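Local coordinates for p800 reaction center core protein (Heliobacterium modesticaldum, PDB 5V8K) that forms the homodimeric core of a photosynthetic reaction center, carrying bacteriochlorophylls in its membrane-spanning helices and binding a 4Fe-4S cluster, at residues H42-D47 / Q51-A56; G245-M250 / F514-G519. All coordinates share one frame; numbering follows the deposited sequence.

Contact 1 (H42-D47 / Q51-A56). With GBF (Bacteriochlorophyll g), chain I.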
loop_
_atom_site.group_PDB
_atom_site.type_symbol
_atom_site.label_atom_id
_atom_site.label_comp_id
_atom_site.label_asym_id
_atom_site.label_seq_id
_atom_site.Cartn_x
_atom_site.Cartn_y
_atom_site.Cartn_z
ATOM N N HIS A 42 3.166 -16.331 -31.037
ATOM C CA HIS A 42 3.978 -16.386 -29.834
ATOM C C HIS A 42 3.101 -16.169 -28.598
ATOM O O HIS A 42 1.973 -15.693 -28.690
ATOM C CB HIS A 42 5.078 -15.327 -29.892
ATOM C CG HIS A 42 6.019 -15.512 -31.021
ATOM N ND1 HIS A 42 6.992 -16.485 -31.021
ATOM C CD2 HIS A 42 6.133 -14.861 -32.198
ATOM C CE1 HIS A 42 7.666 -16.428 -32.153
ATOM N NE2 HIS A 42 7.158 -15.459 -32.887
ATOM N N HIS A 43 3.628 -16.535 -27.438
ATOM C CA HIS A 43 2.895 -16.382 -26.176
ATOM C C HIS A 43 1.563 -17.128 -26.196
ATOM O O HIS A 43 0.537 -16.598 -25.769
ATOM C CB HIS A 43 2.637 -14.902 -25.860
ATOM C CG HIS A 43 3.872 -14.115 -25.602
ATOM N ND1 HIS A 43 3.856 -12.919 -24.927
ATOM C CD2 HIS A 43 5.164 -14.340 -25.943
ATOM C CE1 HIS A 43 5.084 -12.450 -24.831
ATOM N NE2 HIS A 43 5.892 -13.282 -25.461
ATOM N N LEU A 44 1.565 -18.344 -26.733
ATOM C CA LEU A 44 0.392 -19.204 -26.695
ATOM C C LEU A 44 0.387 -20.074 -25.442
ATOM O O LEU A 44 -0.612 -20.142 -24.721
ATOM C CB LEU A 44 0.367 -20.075 -27.948
ATOM C CG LEU A 44 0.506 -19.360 -29.290
ATOM C CD1 LEU A 44 0.183 -20.300 -30.477
ATOM C CD2 LEU A 44 -0.401 -18.181 -29.305
ATOM N N SER A 45 1.504 -20.759 -25.215
ATOM C CA SER A 45 1.749 -21.670 -24.097
ATOM C C SER A 45 3.186 -22.177 -24.239
ATOM O O SER A 45 3.891 -21.822 -25.199
ATOM C CB SER A 45 0.742 -22.822 -24.068
ATOM O OG SER A 45 0.818 -23.603 -25.239
ATOM N N TRP A 46 3.662 -22.961 -23.280
ATOM C CA TRP A 46 5.000 -23.529 -23.405
ATOM C C TRP A 46 5.052 -24.582 -24.506
ATOM O O TRP A 46 6.100 -24.776 -25.118
ATOM C CB TRP A 46 5.457 -24.170 -22.084
ATOM C CG TRP A 46 5.579 -23.234 -20.931
ATOM C CD1 TRP A 46 4.902 -23.303 -19.751
ATOM C CD2 TRP A 46 6.442 -22.105 -20.838
ATOM N NE1 TRP A 46 5.265 -22.239 -18.919
ATOM C CE2 TRP A 46 6.217 -21.501 -19.564
ATOM C CE3 TRP A 46 7.387 -21.532 -21.704
ATOM C CZ2 TRP A 46 6.892 -20.370 -19.149
ATOM C CZ3 TRP A 46 8.063 -20.410 -21.284
ATOM C CH2 TRP A 46 7.794 -19.822 -20.009
ATOM N N ASP A 47 3.953 -25.293 -24.745
ATOM C CA ASP A 47 3.933 -26.373 -25.733
ATOM C C ASP A 47 2.566 -26.440 -26.366
ATOM O O ASP A 47 1.698 -27.214 -25.935
ATOM C CB ASP A 47 4.261 -27.716 -25.107
ATOM C CG ASP A 47 4.193 -28.869 -26.129
ATOM O OD1 ASP A 47 4.380 -28.651 -27.364
ATOM O OD2 ASP A 47 3.901 -29.988 -25.677
ATOM N N GLN A 51 -0.800 -28.194 -25.136
ATOM C CA GLN A 51 -1.465 -27.322 -24.185
ATOM C C GLN A 51 -2.473 -26.377 -24.822
ATOM O O GLN A 51 -3.268 -25.772 -24.099
ATOM C CB GLN A 51 -0.430 -26.501 -23.412
ATOM C CG GLN A 51 0.504 -27.274 -22.486
ATOM C CD GLN A 51 1.313 -26.300 -21.669
ATOM O OE1 GLN A 51 2.422 -25.926 -22.055
ATOM N NE2 GLN A 51 0.716 -25.803 -20.560
ATOM N N GLY A 52 -2.470 -26.243 -26.136
ATOM C CA GLY A 52 -3.367 -25.334 -26.816
ATOM C C GLY A 52 -2.905 -23.896 -26.597
ATOM O O GLY A 52 -1.725 -23.624 -26.361
ATOM N N VAL A 53 -3.846 -22.967 -26.699
ATOM C CA VAL A 53 -3.617 -21.566 -26.383
ATOM C C VAL A 53 -4.108 -21.334 -24.960
ATOM O O VAL A 53 -5.302 -21.444 -24.684
ATOM C CB VAL A 53 -4.329 -20.640 -27.371
ATOM C CG1 VAL A 53 -3.894 -19.199 -27.102
ATOM C CG2 VAL A 53 -4.027 -21.067 -28.850
ATOM N N LEU A 54 -3.188 -21.059 -24.045
ATOM C CA LEU A 54 -3.497 -20.907 -22.626
ATOM C C LEU A 54 -3.320 -19.503 -22.081
ATOM O O LEU A 54 -3.890 -19.192 -21.035
ATOM C CB LEU A 54 -2.620 -21.867 -21.808
ATOM C CG LEU A 54 -2.883 -22.067 -20.324
ATOM C CD1 LEU A 54 -4.312 -22.510 -20.018
ATOM C CD2 LEU A 54 -1.830 -23.110 -19.857
ATOM N N TRP A 55 -2.576 -18.638 -22.755
ATOM C CA TRP A 55 -2.099 -17.422 -22.128
ATOM C C TRP A 55 -2.880 -16.240 -22.656
ATOM O O TRP A 55 -3.465 -16.279 -23.731
ATOM C CB TRP A 55 -0.611 -17.231 -22.370
ATOM C CG TRP A 55 0.246 -18.252 -21.672
ATOM C CD1 TRP A 55 -0.105 -19.042 -20.654
ATOM C CD2 TRP A 55 1.605 -18.578 -21.977
ATOM N NE1 TRP A 55 0.954 -19.878 -20.285
ATOM C CE2 TRP A 55 2.018 -19.582 -21.074
ATOM C CE3 TRP A 55 2.511 -18.128 -22.932
ATOM C CZ2 TRP A 55 3.276 -20.128 -21.099
ATOM C CZ3 TRP A 55 3.789 -18.690 -22.959
ATOM C CH2 TRP A 55 4.148 -19.683 -22.063
ATOM N N ALA A 56 -2.959 -15.223 -21.833
ATOM C CA ALA A 56 -3.656 -14.008 -22.171
ATOM C C ALA A 56 -2.715 -13.177 -22.999
ATOM O O ALA A 56 -1.516 -13.185 -22.717
ATOM C CB ALA A 56 -4.128 -13.258 -20.923
HETATM MG MG GBF I . 8.223 -12.794 -24.951
HETATM C CHA GBF I . 8.787 -16.041 -26.058
HETATM C CHB GBF I . 8.093 -13.866 -21.838
HETATM C CHC GBF I . 7.848 -9.489 -24.162
HETATM C CHD GBF I . 8.969 -11.759 -28.333
HETATM N NA GBF I . 8.419 -14.559 -24.128
HETATM C C1A GBF I . 8.558 -15.797 -24.610
HETATM C C2A GBF I . 8.610 -16.967 -23.660
HETATM C C3A GBF I . 8.146 -16.241 -22.410
HETATM C C4A GBF I . 8.246 -14.796 -22.812
HETATM C CMA GBF I . 6.693 -16.561 -22.051
HETATM C CAA GBF I . 9.938 -17.693 -23.413
HETATM C CBA GBF I . 11.077 -16.822 -22.894
HETATM C CGA GBF I . 11.663 -16.042 -24.038
HETATM O O1A GBF I . 11.982 -16.654 -25.044
HETATM O O2A GBF I . 11.379 -14.626 -24.186
HETATM N NB GBF I . 8.087 -11.819 -23.194
HETATM C C1B GBF I . 7.951 -12.402 -22.004
HETATM C C2B GBF I . 7.757 -11.398 -21.063
HETATM C C3B GBF I . 7.699 -10.180 -21.751
HETATM C C4B GBF I . 7.847 -10.508 -23.094
HETATM C CMB GBF I . 7.658 -11.636 -19.598
HETATM C CAB GBF I . 7.534 -8.788 -21.240
HETATM C CBB GBF I . 7.608 -8.396 -19.991
HETATM N NC GBF I . 8.402 -11.058 -26.019
HETATM C C1C GBF I . 8.172 -9.824 -25.570
HETATM C C2C GBF I . 8.188 -8.576 -26.390
HETATM C C3C GBF I . 8.556 -9.401 -27.544
HETATM C C4C GBF I . 8.651 -10.769 -27.313
HETATM C CMC GBF I . 6.779 -8.005 -26.487
HETATM C CAC GBF I . 8.800 -8.829 -28.898
HETATM C CBC GBF I . 8.703 -7.346 -29.191
HETATM N ND GBF I . 8.809 -13.538 -26.719
HETATM C C1D GBF I . 8.981 -13.172 -27.973
HETATM C C2D GBF I . 9.177 -14.222 -29.157
HETATM C C3D GBF I . 9.066 -15.259 -28.218
HETATM C C4D GBF I . 8.871 -14.909 -26.863
HETATM C CMD GBF I . 9.396 -14.061 -30.625
HETATM C CAD GBF I . 8.870 -16.730 -28.276
HETATM O OBD GBF I . 9.281 -17.580 -29.129
HETATM C CBD GBF I . 8.819 -17.259 -26.879
HETATM C CGD GBF I . 7.592 -18.077 -26.631
HETATM O O1D GBF I . 6.514 -17.745 -27.053
HETATM O O2D GBF I . 7.639 -19.304 -25.908
HETATM C CED GBF I . 6.391 -19.952 -25.661
HETATM C C1 GBF I . 12.016 -13.891 -25.244
HETATM C C2 GBF I . 13.167 -13.121 -24.645
HETATM C C3 GBF I . 13.123 -11.838 -24.236
HETATM C C4 GBF I . 14.388 -11.274 -23.645
HETATM C C5 GBF I . 11.889 -10.958 -24.324
HETATM C C6 GBF I . 12.128 -9.689 -25.118
HETATM C C7 GBF I . 11.340 -8.551 -24.505
HETATM C C8 GBF I . 11.261 -7.381 -25.157
HETATM C C9 GBF I . 11.954 -7.289 -26.492
HETATM C C10 GBF I . 10.463 -6.224 -24.562
HETATM C C11 GBF I . 11.192 -4.899 -24.737
HETATM C C12 GBF I . 10.255 -3.768 -25.162
HETATM C C13 GBF I . 10.561 -2.910 -26.172
HETATM C C14 GBF I . 11.848 -3.030 -26.942
HETATM C C15 GBF I . 9.627 -1.775 -26.570
HETATM O O HOH W 1 -0.662 -14.482 -24.934
#
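The edge of the Trp55 indole stands on the face of Trp46 in a T-shaped stack, planes at 85°, with Trp55 CH2 3.6 Å from Trp46 CD2. One face of Trp55 receives a CH-pi contact: Ser45 CA lies 3.5 Å from the centroid of its six-membered ring, almost on the normal. With CG anti to its carbonyl carbon (chi1 -68°), Trp55 lays its ring against the backbone of 43-46. Hydrogen bonds tie the two arms of the loop. Leu44 O accepts Leu54 N at 2.8 Å and, weakly, Trp55 N; Ser45 OG gives its proton to Gly52 O, 2.8 Å away; Gln51 N reaches Asp47 O across the short helix 48-51. A water bridges His43 O and Ala56 O, weakly at the latter. On the pigment side, His43 NE2 ligates the magnesium of a bacteriochlorophyll g at 2.4 Å, while His43 N bonds to O1D of the same pigment at a nearly straight 171°. Trp55 CZ3 touches its CMA and Trp46 CZ3 its CAA. His42 NE2 ligates the magnesium of another bacteriochlorophyll g. Two neighbouring histidines on one loop thus serve as axial ligands of two bacteriochlorophylls, with the Trp46-Trp55 stack inside the same loop.

Contact 2 (G245-M250 / F514-G519). With GBF (Bacteriochlorophyll g), chain B.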
loop_
_atom_site.group_PDB
_atom_site.type_symbol
_atom_site.label_atom_id
_atom_site.label_comp_id
_atom_site.label_asym_id
_atom_site.label_seq_id
_atom_site.Cartn_x
_atom_site.Cartn_y
_atom_site.Cartn_z
ATOM N N GLY A 245 -7.421 -25.896 -25.274
ATOM C CA GLY A 245 -6.490 -26.753 -24.588
ATOM C C GLY A 245 -7.084 -27.274 -23.302
ATOM O O GLY A 245 -8.050 -26.720 -22.754
ATOM N N PRO A 246 -6.509 -28.356 -22.786
ATOM C CA PRO A 246 -7.130 -28.990 -21.622
ATOM C C PRO A 246 -7.263 -28.060 -20.414
ATOM O O PRO A 246 -8.317 -28.078 -19.771
ATOM C CB PRO A 246 -6.224 -30.176 -21.332
ATOM C CG PRO A 246 -5.372 -30.327 -22.535
ATOM C CD PRO A 246 -5.278 -29.035 -23.211
ATOM N N GLU A 247 -6.256 -27.244 -20.088
ATOM C CA GLU A 247 -6.359 -26.430 -18.872
ATOM C C GLU A 247 -7.343 -25.277 -19.030
ATOM O O GLU A 247 -8.054 -24.932 -18.078
ATOM C CB GLU A 247 -4.994 -25.890 -18.433
ATOM C CG GLU A 247 -5.091 -25.130 -17.081
ATOM C CD GLU A 247 -3.762 -24.921 -16.376
ATOM O OE1 GLU A 247 -3.781 -24.612 -15.168
ATOM O OE2 GLU A 247 -2.696 -25.068 -17.027
ATOM N N LEU A 248 -7.367 -24.637 -20.196
ATOM C CA LEU A 248 -8.357 -23.599 -20.437
ATOM C C LEU A 248 -9.755 -24.166 -20.253
ATOM O O LEU A 248 -10.600 -23.569 -19.589
ATOM C CB LEU A 248 -8.197 -23.019 -21.841
ATOM C CG LEU A 248 -9.286 -22.071 -22.310
ATOM C CD1 LEU A 248 -9.417 -20.823 -21.437
ATOM C CD2 LEU A 248 -8.964 -21.659 -23.654
ATOM N N LYS A 249 -9.987 -25.358 -20.784
ATOM C CA LYS A 249 -11.276 -26.014 -20.653
ATOM C C LYS A 249 -11.616 -26.295 -19.193
ATOM O O LYS A 249 -12.737 -26.038 -18.762
ATOM C CB LYS A 249 -11.278 -27.321 -21.454
ATOM C CG LYS A 249 -12.630 -27.760 -21.887
ATOM C CD LYS A 249 -12.545 -29.008 -22.765
ATOM C CE LYS A 249 -13.905 -29.346 -23.403
ATOM N NZ LYS A 249 -15.091 -28.988 -22.526
ATOM N N MET A 250 -10.664 -26.818 -18.422
ATOM C CA MET A 250 -10.932 -27.102 -17.022
ATOM C C MET A 250 -11.310 -25.814 -16.268
ATOM O O MET A 250 -12.242 -25.814 -15.458
ATOM C CB MET A 250 -9.713 -27.791 -16.395
ATOM C CG MET A 250 -9.625 -29.271 -16.727
ATOM S SD MET A 250 -8.214 -30.167 -15.987
ATOM C CE MET A 250 -6.862 -29.847 -17.149
ATOM N N PHE A 514 -2.537 -20.764 -7.032
ATOM C CA PHE A 514 -1.421 -21.677 -6.826
ATOM C C PHE A 514 -1.496 -22.888 -7.757
ATOM O O PHE A 514 -0.466 -23.533 -8.003
ATOM C CB PHE A 514 -1.346 -22.163 -5.357
ATOM C CG PHE A 514 -0.728 -21.176 -4.439
ATOM C CD1 PHE A 514 0.657 -21.108 -4.308
ATOM C CD2 PHE A 514 -1.517 -20.260 -3.746
ATOM C CE1 PHE A 514 1.254 -20.133 -3.505
ATOM C CE2 PHE A 514 -0.940 -19.282 -2.912
ATOM C CZ PHE A 514 0.439 -19.224 -2.779
ATOM N N SER A 515 -2.681 -23.214 -8.275
ATOM C CA SER A 515 -2.859 -24.473 -8.980
ATOM C C SER A 515 -3.318 -24.328 -10.437
ATOM O O SER A 515 -3.605 -25.337 -11.061
ATOM C CB SER A 515 -3.839 -25.370 -8.200
ATOM O OG SER A 515 -5.141 -24.869 -8.300
ATOM N N ARG A 516 -3.421 -23.115 -10.984
ATOM C CA ARG A 516 -3.582 -22.879 -12.415
ATOM C C ARG A 516 -2.294 -22.302 -13.018
ATOM O O ARG A 516 -1.576 -21.524 -12.376
ATOM C CB ARG A 516 -4.712 -21.883 -12.714
ATOM C CG ARG A 516 -5.980 -22.077 -11.932
ATOM C CD ARG A 516 -6.636 -23.394 -12.335
ATOM N NE ARG A 516 -8.031 -23.432 -11.864
ATOM C CZ ARG A 516 -8.854 -24.470 -12.057
ATOM N NH1 ARG A 516 -8.432 -25.581 -12.675
ATOM N NH2 ARG A 516 -10.106 -24.394 -11.629
ATOM N N TYR A 517 -2.028 -22.669 -14.278
ATOM C CA TYR A 517 -0.890 -22.108 -15.036
ATOM C C TYR A 517 0.413 -22.361 -14.297
ATOM O O TYR A 517 1.299 -21.503 -14.260
ATOM C CB TYR A 517 -1.032 -20.599 -15.294
ATOM C CG TYR A 517 -2.376 -20.122 -15.785
ATOM C CD1 TYR A 517 -2.757 -20.315 -17.110
ATOM C CD2 TYR A 517 -3.251 -19.453 -14.942
ATOM C CE1 TYR A 517 -3.975 -19.878 -17.569
ATOM C CE2 TYR A 517 -4.457 -19.005 -15.384
ATOM C CZ TYR A 517 -4.834 -19.233 -16.700
ATOM O OH TYR A 517 -6.050 -18.766 -17.153
ATOM N N ASP A 518 0.483 -23.517 -13.640
ATOM C CA ASP A 518 1.642 -23.915 -12.848
ATOM C C ASP A 518 1.979 -22.871 -11.784
ATOM O O ASP A 518 3.151 -22.669 -11.463
ATOM C CB ASP A 518 2.865 -24.166 -13.745
ATOM C CG ASP A 518 2.624 -25.259 -14.804
ATOM O OD1 ASP A 518 1.948 -26.259 -14.460
ATOM O OD2 ASP A 518 3.127 -25.107 -15.970
ATOM N N GLY A 519 0.964 -22.133 -11.302
ATOM C CA GLY A 519 1.145 -21.163 -10.235
ATOM C C GLY A 519 1.519 -19.758 -10.671
ATOM O O GLY A 519 1.658 -18.873 -9.810
HETATM MG MG GBF B . 4.464 -13.404 -16.410
HETATM C CHA GBF B . 1.544 -14.065 -18.326
HETATM C CHB GBF B . 6.050 -15.557 -18.274
HETATM C CHC GBF B . 7.341 -12.058 -15.048
HETATM C CHD GBF B . 2.639 -10.696 -14.964
HETATM N NA GBF B . 3.915 -14.565 -17.934
HETATM C C1A GBF B . 2.781 -14.803 -18.627
HETATM C C2A GBF B . 2.768 -15.833 -19.765
HETATM C C3A GBF B . 4.057 -16.507 -19.362
HETATM C C4A GBF B . 4.724 -15.475 -18.473
HETATM C CMA GBF B . 3.749 -17.708 -18.488
HETATM C CAA GBF B . 2.720 -15.220 -21.160
HETATM C CBA GBF B . 3.821 -14.194 -21.407
HETATM C CGA GBF B . 3.359 -12.800 -21.025
HETATM O O1A GBF B . 2.188 -12.452 -21.094
HETATM O O2A GBF B . 4.280 -11.834 -20.552
HETATM N NB GBF B . 6.448 -13.765 -16.699
HETATM C C1B GBF B . 6.950 -14.746 -17.445
HETATM C C2B GBF B . 8.339 -14.759 -17.340
HETATM C C3B GBF B . 8.666 -13.736 -16.460
HETATM C C4B GBF B . 7.453 -13.182 -16.031
HETATM C CMB GBF B . 9.286 -15.666 -18.120
HETATM C CAB GBF B . 9.999 -13.333 -15.966
HETATM C CBB GBF B . 11.163 -13.643 -16.453
HETATM N NC GBF B . 4.858 -11.770 -15.222
HETATM C C1C GBF B . 6.055 -11.389 -14.778
HETATM C C2C GBF B . 6.291 -10.180 -13.927
HETATM C C3C GBF B . 4.844 -9.883 -14.013
HETATM C C4C GBF B . 4.075 -10.792 -14.718
HETATM C CMC GBF B . 6.681 -10.658 -12.536
HETATM C CAC GBF B . 4.254 -8.671 -13.404
HETATM C CBC GBF B . 5.108 -7.657 -12.670
HETATM N ND GBF B . 2.699 -12.494 -16.592
HETATM C C1D GBF B . 1.994 -11.574 -15.941
HETATM C C2D GBF B . 0.435 -11.365 -16.187
HETATM C C3D GBF B . 0.455 -12.406 -17.109
HETATM C C4D GBF B . 1.697 -13.058 -17.354
HETATM C CMD GBF B . -0.588 -10.452 -15.641
HETATM C CAD GBF B . -0.541 -13.065 -17.972
HETATM O OBD GBF B . -1.799 -12.894 -18.131
HETATM C CBD GBF B . 0.180 -14.042 -18.877
HETATM C CGD GBF B . -0.444 -15.386 -18.738
HETATM O O1D GBF B . -1.259 -15.804 -19.532
HETATM O O2D GBF B . -0.092 -16.173 -17.583
HETATM C CED GBF B . -0.806 -17.335 -17.208
HETATM C C1 GBF B . 3.823 -10.454 -20.612
HETATM C C2 GBF B . 4.081 -9.867 -22.011
HETATM C C3 GBF B . 3.143 -9.285 -22.799
HETATM C C4 GBF B . 1.726 -9.197 -22.312
HETATM C C5 GBF B . 3.582 -8.762 -24.160
HETATM C C6 GBF B . 2.482 -8.841 -25.215
HETATM C C7 GBF B . 2.873 -8.119 -26.484
HETATM C C8 GBF B . 1.897 -7.832 -27.385
HETATM C C9 GBF B . 0.483 -8.275 -27.104
HETATM C C10 GBF B . 2.143 -7.111 -28.707
HETATM C C11 GBF B . 3.497 -6.425 -28.761
HETATM C C12 GBF B . 3.532 -5.341 -29.824
HETATM C C13 GBF B . 4.097 -5.499 -31.031
HETATM C C14 GBF B . 4.722 -6.799 -31.412
HETATM C C15 GBF B . 4.103 -4.351 -32.016
HETATM O O HOH W 2 -1.470 -25.791 -13.861
HETATM O O HOH W 3 -5.587 -26.324 -13.745
#
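Glu247 reaches out from the first turn of helix 246-254 and meets the loop 514-519 at the backbone NH of Tyr517. The bond from Tyr517 N to Glu247 OE1 is short, 2.8 Å, and nearly straight at 168°, yet the donor comes from above the carboxylate, 36° out of its plane. CG lies anti to the backbone N (chi1 -175°) and the chain continues extended, which spans the distance between backbones whose nearest CA atoms, of Glu247 and Arg516, are 7.9 Å apart. Across the two segments, the closest approach is made by OE1, which also rests 3.3 Å from Arg516 CA. The buried Tyr517 is packed from several parts of the fold: the methyl CED of a bacteriochlorophyll g sits over one face, 3.5 Å from Tyr517 CG, Leu54 and Ile251 pack against the side chain, and Tyr517 OH bonds to Met599 O. The other side is looser and watery. Two waters donate to Glu247 OE1, each at 2.9 Å; one of them accepts from Asp518 N, the other from Arg516 NH1, 3.1 Å away in the plane of the guanidinium. No direct salt bridge forms, since Glu247 OE1 and Arg516 NH1 stand 5.4 Å apart. Were Glu247 shortened to an alanine, Tyr517 N would probably lose its carboxylate partner and the two waters their shared acceptor, leaving the turn held less firmly against the helix. One carboxylate oxygen thus takes three hydrogen bonds, from a peptide NH and two waters, and Arg516 is linked to it through a water, an arrangement likely to favour the ionised acid.

In the fold
Contact 1 and contact 2 lie in series along the chain, with centres about 11 Å apart and on the same side of the chain's centre. The first is local, closing the loop between helix 18-39 and helix 58-67 around helix 48-51; the second joins helix 246-254 to the turn between helices 502-513 and 520-539, more than 260 residues later. Leu54 connects them: its CD2 lies 3.5 Å from Glu247 OE2, and its backbone O is equally close to Tyr517 CE1. Early, middle and late parts of the chain therefore meet where two interhelical loops pack on the start of helix 246-254, the two contacts sharing a bacteriochlorophyll g, which packs on Tyr517 and accepts a hydrogen bond from Ala56 N.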